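Aspartate-semialdehyde dehydrogenase (Thermus thermophilus, PDB 2YV3) probably catalyses the NADPH-dependent reductive dephosphorylation of L-aspartyl-4-phosphate to L-aspartate-semialdehyde, a shared step toward lysine, methionine and threonine. Local coordinates at residues Trp95-Trp100 / Glu207-Trp212; Asn124-Ile129 / Val148-Ala153. All coordinates share one frame; numbering follows the deposited sequence.

How the contacts relate
From the N terminus, the chain builds most of the nucleotide-binding sheet and reaches the loop after strand 87-90, where segment 95-100 lies. Strand 119-121 completes the sheet and leads to helix 125-141, which starts at the predicted catalytic Cys125. Contact 2 closes a short loop here, as strand 143-151 and the residues after it return to the start of this helix. The chain goes on to helix 205-219, and there contact 1 closes the larger loop. Contact 2 is nested inside contact 1. Contact 1 ties the nucleotide-binding part to a helix of the dimerisation part. Contact 2 ties helix 125-141 to the mixed sheet of the dimerisation part. They meet where Arg96 and Lys209 approach Asn124.

Contact 1. Residues Trp95-Trp100 / Glu207-Trp212; sequences WRYEPW and EMKVVW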
loop_
_atom_site.group_PDB
_atom_site.type_symbol
_atom_site.label_atom_id
_atom_site.label_comp_id
_atom_site.label_asym_id
_atom_site.label_seq_id
_atom_site.Cartn_x
_atom_site.Cartn_y
_atom_site.Cartn_z
ATOM N N TRP A 95 22.820 4.405 17.287
ATOM C CA TRP A 95 24.032 5.045 16.793
ATOM C C TRP A 95 23.965 5.479 15.315
ATOM O O TRP A 95 24.916 6.065 14.799
ATOM C CB TRP A 95 25.219 4.101 16.991
ATOM C CG TRP A 95 25.299 3.564 18.366
ATOM C CD1 TRP A 95 24.914 2.324 18.788
ATOM C CD2 TRP A 95 25.755 4.257 19.526
ATOM N NE1 TRP A 95 25.100 2.207 20.136
ATOM C CE2 TRP A 95 25.616 3.381 20.618
ATOM C CE3 TRP A 95 26.271 5.543 19.750
ATOM C CZ2 TRP A 95 25.970 3.738 21.922
ATOM C CZ3 TRP A 95 26.624 5.902 21.050
ATOM C CH2 TRP A 95 26.471 4.997 22.118
ATOM N N ARG A 96 22.842 5.192 14.653
ATOM C CA ARG A 96 22.634 5.528 13.242
ATOM C C ARG A 96 22.876 6.980 12.875
ATOM O O ARG A 96 23.619 7.278 11.951
ATOM C CB ARG A 96 21.208 5.205 12.815
ATOM C CG ARG A 96 20.911 3.768 12.478
ATOM C CD ARG A 96 19.434 3.674 12.143
ATOM N NE ARG A 96 18.937 2.305 12.155
ATOM C CZ ARG A 96 17.649 1.999 12.163
ATOM N NH1 ARG A 96 16.747 2.969 12.155
ATOM N NH2 ARG A 96 17.259 0.733 12.205
ATOM N N TYR A 97 22.223 7.882 13.591
ATOM C CA TYR A 97 22.349 9.301 13.306
ATOM C C TYR A 97 23.463 9.934 14.086
ATOM O O TYR A 97 23.329 11.043 14.561
ATOM C CB TYR A 97 21.020 9.993 13.606
ATOM C CG TYR A 97 19.862 9.083 13.277
ATOM C CD1 TYR A 97 19.660 8.632 11.970
ATOM C CD2 TYR A 97 19.065 8.547 14.288
ATOM C CE1 TYR A 97 18.713 7.667 11.684
ATOM C CE2 TYR A 97 18.111 7.575 14.003
ATOM C CZ TYR A 97 17.946 7.144 12.696
ATOM O OH TYR A 97 17.002 6.197 12.406
ATOM N N GLU A 98 24.579 9.231 14.215
ATOM C CA GLU A 98 25.705 9.785 14.953
ATOM C C GLU A 98 26.927 9.926 14.033
ATOM O O GLU A 98 27.369 8.958 13.426
ATOM C CB GLU A 98 26.012 8.897 16.161
ATOM C CG GLU A 98 24.787 8.157 16.745
ATOM C CD GLU A 98 23.575 9.053 17.102
ATOM O OE1 GLU A 98 23.750 10.071 17.812
ATOM O OE2 GLU A 98 22.436 8.719 16.682
ATOM N N PRO A 99 27.467 11.155 13.912
ATOM C CA PRO A 99 28.621 11.606 13.115
ATOM C C PRO A 99 29.907 10.746 13.111
ATOM O O PRO A 99 30.786 10.924 12.263
ATOM C CB PRO A 99 28.884 13.000 13.670
ATOM C CG PRO A 99 27.511 13.476 13.999
ATOM C CD PRO A 99 26.891 12.284 14.668
ATOM N N TRP A 100 30.021 9.812 14.043
ATOM C CA TRP A 100 31.222 8.993 14.101
ATOM C C TRP A 100 30.973 7.551 13.663
ATOM O O TRP A 100 31.918 6.762 13.557
ATOM C CB TRP A 100 31.795 9.029 15.534
ATOM C CG TRP A 100 31.201 8.020 16.499
ATOM C CD1 TRP A 100 31.365 6.663 16.472
ATOM C CD2 TRP A 100 30.442 8.302 17.683
ATOM N NE1 TRP A 100 30.767 6.087 17.569
ATOM C CE2 TRP A 100 30.192 7.071 18.327
ATOM C CE3 TRP A 100 29.950 9.479 18.267
ATOM C CZ2 TRP A 100 29.481 6.981 19.518
ATOM C CZ3 TRP A 100 29.239 9.389 19.458
ATOM C CH2 TRP A 100 29.012 8.148 20.068
ATOM N N GLU A 207 8.752 6.953 8.561
ATOM C CA GLU A 207 8.790 7.728 7.330
ATOM C C GLU A 207 10.075 8.543 7.255
ATOM O O GLU A 207 10.809 8.462 6.266
ATOM C CB GLU A 207 7.582 8.674 7.262
ATOM C CG GLU A 207 6.271 7.944 7.125
ATOM C CD GLU A 207 5.054 8.833 7.267
ATOM O OE1 GLU A 207 4.841 9.394 8.359
ATOM O OE2 GLU A 207 4.304 8.971 6.284
ATOM N N MET A 208 10.338 9.310 8.316
ATOM C CA MET A 208 11.508 10.182 8.401
ATOM C C MET A 208 12.867 9.531 8.195
ATOM O O MET A 208 13.837 10.193 7.805
ATOM C CB MET A 208 11.490 10.941 9.724
ATOM C CG MET A 208 10.580 12.149 9.664
ATOM S SD MET A 208 10.734 12.892 8.017
ATOM C CE MET A 208 12.347 13.639 8.095
ATOM N N LYS A 209 12.921 8.227 8.438
ATOM C CA LYS A 209 14.135 7.451 8.280
ATOM C C LYS A 209 14.439 7.258 6.802
ATOM O O LYS A 209 15.598 7.354 6.394
ATOM C CB LYS A 209 13.962 6.113 8.996
ATOM C CG LYS A 209 13.847 6.308 10.497
ATOM C CD LYS A 209 13.116 5.175 11.210
ATOM C CE LYS A 209 13.930 3.888 11.274
ATOM N NZ LYS A 209 13.249 2.851 12.105
ATOM N N VAL A 210 13.402 7.012 5.994
ATOM C CA VAL A 210 13.593 6.820 4.559
ATOM C C VAL A 210 14.432 7.964 4.024
ATOM O O VAL A 210 15.090 7.824 3.003
ATOM C CB VAL A 210 12.237 6.784 3.780
ATOM C CG1 VAL A 210 12.484 6.651 2.272
ATOM C CG2 VAL A 210 11.368 5.630 4.284
ATOM N N VAL A 211 14.415 9.091 4.732
ATOM C CA VAL A 211 15.172 10.284 4.346
ATOM C C VAL A 211 16.543 10.422 5.026
ATOM O O VAL A 211 17.572 10.371 4.355
ATOM C CB VAL A 211 14.378 11.562 4.648
ATOM C CG1 VAL A 211 14.974 12.731 3.874
ATOM C CG2 VAL A 211 12.912 11.359 4.311
ATOM N N TRP A 212 16.562 10.609 6.345
ATOM C CA TRP A 212 17.828 10.765 7.074
ATOM C C TRP A 212 18.827 9.631 6.795
ATOM O O TRP A 212 20.042 9.845 6.755
ATOM C CB TRP A 212 17.584 10.830 8.585
ATOM C CG TRP A 212 16.581 11.858 9.011
ATOM C CD1 TRP A 212 16.280 13.032 8.379
ATOM C CD2 TRP A 212 15.772 11.821 10.193
ATOM N NE1 TRP A 212 15.331 13.723 9.095
ATOM C CE2 TRP A 212 15.002 13.001 10.213
ATOM C CE3 TRP A 212 15.624 10.900 11.242
ATOM C CZ2 TRP A 212 14.103 13.289 11.234
ATOM C CZ3 TRP A 212 14.734 11.185 12.257
ATOM C CH2 TRP A 212 13.983 12.369 12.248
#
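Tyr97 and Trp212 form a T-shaped (edge-to-face) aromatic pair. The edge of the indole points at the face of the phenol. The Tyr97 ring and the six-membered ring of Trp212 have centroids 5.9 Å apart, and their planes meet at 76°. The nearest atoms of the pair are Tyr97 CE1 and Trp212 CE3, at 4.5 Å.

Aliphatic groups add to this packing. The CB of Arg96 lies over the centre of the opposite face of the Tyr97 ring, 3.6 Å above its plane. The phenol is thus held between its sequence neighbour and the helix. Its OH end reaches the aliphatic part of Lys209, with Tyr97 OH 3.7 Å from Lys209 CG. The hydroxyl is hydrogen-bonded to Ser93.

The charged groups gather beside the aromatic pair. Arg96 is extended from CG to NE (chi2 178°), which carries its guanidinium to Lys209. The lysine chain bends at chi3 (72°), and its ammonium group sits at the guanidinium edge, in plane, with Lys209 NZ 3.5 Å from Arg96 NH1. Each cation has an acidic partner on helix 205-219, outside the two segments: Arg96 pairs with Glu213, and Lys209 with Glu206. These two acids probably offset the charge of the cluster.

The backbone makes a type I beta turn from Trp95 to Glu98, which sets Arg96 and Tyr97 against the helix. Arg96 is a predicted phosphate-binding residue, and Lys209 lies about 6 Å from the predicted catalytic Cys125, measured between side chains. The arrangement is consistent with the basic, anion-binding side of an aspartate-semialdehyde dehydrogenase active site.

Contact 2. Residues Asn124-Ile129 / Val148-Ala153; sequences NCTTAI and VATYQA
Thr150, on strand 143-151, is the first residue along its segment to meet Thr126 of the facing helix. A hydroxyl meets a methyl, with Thr150 OG1 3.5 Å from Thr126 CG2. The CB of Thr150 points toward the helix, and that of Thr126 toward the strand. The CA atoms of these two residues are the nearest across the contact, at 7.9 Å.

Tyr151 comes next and faces the second subunit. Its hydroxyl is hydrogen-bonded to Thr150 O of that subunit, and its ring stacks on Tyr151 of the same subunit.

The strand belongs to the mixed sheet of the dimerisation part, and the chain enters it from helix 125-141. That helix starts at the predicted active site: Asn124 is at its N-cap position, and Cys125, the predicted acyl-thioester residue, stands in its first turn. Ala128 N bonds to Asn124 O at 3.2 Å within this turn.

Gln152 follows the end of the strand and turns back toward the helix. Extension beyond CG (chi2 171°) carries the amide end to Thr126. The glutamine chain comes in nearly perpendicular to that of Thr126, with Thr126 OG1 3.2 Å from Gln152 CD. The threonine sets OG1 beside its own backbone N (chi1 -56°), which turns the hydroxyl to the glutamine and the methyl to Thr150. With an alanine here the amide is absent, so Thr126 OG1 would probably lose its polar neighbour and a gap would open beside the helix start. Gln152 is predicted to bind substrate. Its side chain also touches His238, the predicted proton acceptor, and Arg231, another predicted substrate-binding residue.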
loop_
_atom_site.group_PDB
_atom_site.type_symbol
_atom_site.label_atom_id
_atom_site.label_comp_id
_atom_site.label_asym_id
_atom_site.label_seq_id
_atom_site.Cartn_x
_atom_site.Cartn_y
_atom_site.Cartn_z
ATOM N N ASN A 124 17.834 0.977 8.465
ATOM C CA ASN A 124 16.465 0.575 8.753
ATOM C C ASN A 124 16.045 -0.486 7.771
ATOM O O ASN A 124 16.747 -0.746 6.812
ATOM C CB ASN A 124 15.496 1.742 8.644
ATOM C CG ASN A 124 14.099 1.373 9.123
ATOM O OD1 ASN A 124 13.102 1.592 8.426
ATOM N ND2 ASN A 124 14.022 0.813 10.332
ATOM N N CYS A 125 14.896 -1.098 8.005
ATOM C CA CYS A 125 14.406 -2.127 7.106
ATOM C C CYS A 125 14.039 -1.477 5.777
ATOM O O CYS A 125 14.695 -1.678 4.748
ATOM C CB CYS A 125 13.170 -2.789 7.714
ATOM S SG CYS A 125 11.922 -1.565 8.266
ATOM N N THR A 126 12.976 -0.685 5.835
ATOM C CA THR A 126 12.434 0.014 4.689
ATOM C C THR A 126 13.490 0.700 3.826
ATOM O O THR A 126 13.301 0.816 2.613
ATOM C CB THR A 126 11.405 1.068 5.149
ATOM O OG1 THR A 126 10.393 0.439 5.937
ATOM C CG2 THR A 126 10.738 1.714 3.964
ATOM N N THR A 127 14.587 1.146 4.452
ATOM C CA THR A 127 15.672 1.843 3.752
ATOM C C THR A 127 16.632 0.913 3.020
ATOM O O THR A 127 17.029 1.183 1.890
ATOM C CB THR A 127 16.513 2.718 4.719
ATOM O OG1 THR A 127 15.758 3.866 5.132
ATOM C CG2 THR A 127 17.771 3.190 4.038
ATOM N N ALA A 128 17.007 -0.176 3.683
ATOM C CA ALA A 128 17.917 -1.149 3.105
ATOM C C ALA A 128 17.429 -1.577 1.724
ATOM O O ALA A 128 18.055 -1.238 0.702
ATOM C CB ALA A 128 18.038 -2.351 4.010
ATOM N N ILE A 129 16.309 -2.299 1.675
ATOM C CA ILE A 129 15.807 -2.756 0.384
ATOM C C ILE A 129 15.630 -1.619 -0.616
ATOM O O ILE A 129 16.126 -1.714 -1.731
ATOM C CB ILE A 129 14.481 -3.577 0.505
ATOM C CG1 ILE A 129 13.294 -2.766 -0.022
ATOM C CG2 ILE A 129 14.278 -4.050 1.947
ATOM C CD1 ILE A 129 12.346 -3.583 -0.869
ATOM N N VAL A 148 7.911 7.581 -1.875
ATOM C CA VAL A 148 7.515 6.204 -1.627
ATOM C C VAL A 148 6.288 5.989 -0.746
ATOM O O VAL A 148 6.006 6.759 0.162
ATOM C CB VAL A 148 8.711 5.361 -1.063
ATOM C CG1 VAL A 148 9.935 6.264 -0.822
ATOM C CG2 VAL A 148 8.308 4.645 0.225
ATOM N N ALA A 149 5.553 4.930 -1.062
ATOM C CA ALA A 149 4.365 4.507 -0.332
ATOM C C ALA A 149 4.723 3.081 0.050
ATOM O O ALA A 149 4.942 2.210 -0.794
ATOM C CB ALA A 149 3.144 4.523 -1.216
ATOM N N THR A 150 4.799 2.884 1.354
ATOM C CA THR A 150 5.179 1.635 1.976
ATOM C C THR A 150 3.996 0.733 2.259
ATOM O O THR A 150 2.920 1.197 2.604
ATOM C CB THR A 150 5.943 1.967 3.290
ATOM O OG1 THR A 150 7.351 1.813 3.087
ATOM C CG2 THR A 150 5.468 1.123 4.429
ATOM N N TYR A 151 4.223 -0.560 2.082
ATOM C CA TYR A 151 3.250 -1.625 2.326
ATOM C C TYR A 151 4.023 -2.517 3.311
ATOM O O TYR A 151 4.444 -3.617 2.969
ATOM C CB TYR A 151 2.961 -2.407 1.024
ATOM C CG TYR A 151 2.287 -1.606 -0.089
ATOM C CD1 TYR A 151 0.934 -1.769 -0.375
ATOM C CD2 TYR A 151 2.988 -0.648 -0.802
ATOM C CE1 TYR A 151 0.306 -0.989 -1.333
ATOM C CE2 TYR A 151 2.373 0.132 -1.759
ATOM C CZ TYR A 151 1.040 -0.029 -2.023
ATOM O OH TYR A 151 0.417 0.769 -2.952
ATOM N N GLN A 152 4.229 -2.022 4.524
ATOM C CA GLN A 152 4.999 -2.754 5.521
ATOM C C GLN A 152 4.361 -3.953 6.225
ATOM O O GLN A 152 3.145 -4.044 6.350
ATOM C CB GLN A 152 5.571 -1.758 6.537
ATOM C CG GLN A 152 6.853 -1.108 6.026
ATOM C CD GLN A 152 7.323 0.024 6.897
ATOM O OE1 GLN A 152 7.405 -0.121 8.115
ATOM N NE2 GLN A 152 7.643 1.167 6.278
ATOM N N ALA A 153 5.214 -4.860 6.696
ATOM C CA ALA A 153 4.771 -6.096 7.331
ATOM C C ALA A 153 4.761 -6.184 8.859
ATOM O O ALA A 153 5.284 -5.327 9.560
ATOM C CB ALA A 153 5.584 -7.253 6.763
#